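Local structure of K Homology domain-containing protein (Pyrococcus horikoshii, 2E3U) at residues Q177-I180 with A181-I185. The protein probably binds RNA through its two KH domains, acting as a Dim2p-type factor in the processing of pre-ribosomal RNA. Sequence-based numbering, arbitrary orientation.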
loop_
_atom_site.group_PDB
_atom_site.type_symbol
_atom_site.label_atom_id
_atom_site.label_comp_id
_atom_site.label_asym_id
_atom_site.label_seq_id
_atom_site.Cartn_x
_atom_site.Cartn_y
_atom_site.Cartn_z
ATOM N N GLN A 177 8.012 -5.417 10.455
ATOM C CA GLN A 177 6.642 -4.921 10.596
ATOM C C GLN A 177 5.677 -5.556 9.586
ATOM O O GLN A 177 4.605 -6.004 9.971
ATOM C CB GLN A 177 6.623 -3.372 10.487
ATOM C CG GLN A 177 7.373 -2.645 11.622
ATOM C CD GLN A 177 7.530 -1.176 11.381
ATOM O OE1 GLN A 177 7.483 -0.691 10.235
ATOM N NE2 GLN A 177 7.729 -0.438 12.449
ATOM N N ILE A 178 6.055 -5.568 8.302
ATOM C CA ILE A 178 5.261 -6.227 7.249
ATOM C C ILE A 178 4.983 -7.713 7.563
ATOM O O ILE A 178 3.863 -8.206 7.422
ATOM C CB ILE A 178 5.945 -6.130 5.843
ATOM C CG1 ILE A 178 5.919 -4.685 5.322
ATOM C CG2 ILE A 178 5.261 -7.069 4.831
ATOM C CD1 ILE A 178 6.646 -4.503 3.981
ATOM N N GLU A 179 6.037 -8.421 7.957
ATOM C CA GLU A 179 5.978 -9.824 8.278
ATOM C C GLU A 179 4.994 -10.108 9.433
ATOM O O GLU A 179 4.218 -11.073 9.376
ATOM C CB GLU A 179 7.403 -10.293 8.628
ATOM C CG GLU A 179 7.716 -11.696 8.234
ATOM C CD GLU A 179 6.843 -12.700 8.937
ATOM O OE1 GLU A 179 6.356 -13.629 8.244
ATOM O OE2 GLU A 179 6.647 -12.562 10.180
ATOM N N ILE A 180 5.025 -9.269 10.474
ATOM C CA ILE A 180 4.081 -9.349 11.591
ATOM C C ILE A 180 2.606 -9.089 11.178
ATOM O O ILE A 180 1.708 -9.840 11.585
ATOM C CB ILE A 180 4.480 -8.377 12.731
ATOM C CG1 ILE A 180 5.816 -8.781 13.357
ATOM C CG2 ILE A 180 3.365 -8.306 13.845
ATOM C CD1 ILE A 180 6.410 -7.711 14.236
ATOM N N ALA A 181 2.358 -8.002 10.424
ATOM C CA ALA A 181 0.992 -7.660 9.947
ATOM C C ALA A 181 0.539 -8.725 8.989
ATOM O O ALA A 181 -0.567 -9.225 9.104
ATOM C CB ALA A 181 0.929 -6.253 9.268
ATOM N N LYS A 182 1.393 -9.088 8.046
ATOM C CA LYS A 182 1.096 -10.190 7.119
ATOM C C LYS A 182 0.619 -11.458 7.832
ATOM O O LYS A 182 -0.415 -12.031 7.470
ATOM C CB LYS A 182 2.319 -10.522 6.225
ATOM C CG LYS A 182 1.956 -11.244 4.945
ATOM C CD LYS A 182 3.165 -11.835 4.202
ATOM C CE LYS A 182 2.689 -12.876 3.180
ATOM N NZ LYS A 182 3.629 -13.068 2.039
ATOM N N THR A 183 1.416 -11.919 8.793
ATOM C CA THR A 183 1.075 -13.109 9.611
ATOM C C THR A 183 -0.274 -13.009 10.358
ATOM O O THR A 183 -1.060 -13.943 10.291
ATOM C CB THR A 183 2.196 -13.447 10.599
ATOM O OG1 THR A 183 3.426 -13.570 9.874
ATOM C CG2 THR A 183 1.926 -14.756 11.293
ATOM N N ALA A 184 -0.542 -11.877 11.025
ATOM C CA ALA A 184 -1.830 -11.629 11.692
ATOM C C ALA A 184 -2.996 -11.694 10.703
ATOM O O ALA A 184 -4.014 -12.317 10.971
ATOM C CB ALA A 184 -1.810 -10.279 12.366
ATOM N N ILE A 185 -2.821 -11.039 9.557
ATOM C CA ILE A 185 -3.834 -10.983 8.484
ATOM C C ILE A 185 -4.148 -12.392 7.936
ATOM O O ILE A 185 -5.304 -12.732 7.753
ATOM C CB ILE A 185 -3.349 -10.021 7.350
ATOM C CG1 ILE A 185 -3.460 -8.560 7.795
ATOM C CG2 ILE A 185 -4.039 -10.289 5.987
ATOM C CD1 ILE A 185 -2.678 -7.587 6.856
#
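T183 grips the carbonyl of E179 twice: its backbone N donates to E179 O at 3.0 Å, and its hydroxyl OG1 donates to the same oxygen at 2.7 Å. The two donors approach from opposite faces of the carbonyl plane, OG1 tilted 25° from it. The hydroxyl is placed there because OG1 lies anti to the carbonyl carbon of T183 (chi1 -54°), beside its own N. The carboxylate of E179, brought round by a bend at chi2, hangs near this hydroxyl, but E179 OE1 lies 3.4 Å from T183 OG1 at too poor an angle for a hydrogen bond between them; OE2 makes a long, weak ion pair with R204. A valine here would probably leave E179 O with only the backbone N-H and press a methyl on that oxygen, or turn the side chain from it.

Three more i to i+4 backbone bonds are regular: A181 N to Q177 O, K182 N to I178 O, and A184 N to I180 O. They belong to helix 175-189, the final helix of the βααββα type I KH fold.

Apolar side chains divide between neighbours. I180 and A184 meet L201 of helix 194-203, A181 packs on I154 of helix 149-158, and I178 touches I171 of strand 168-173. The extended chain of K182 carries NZ to a salt bridge with E120.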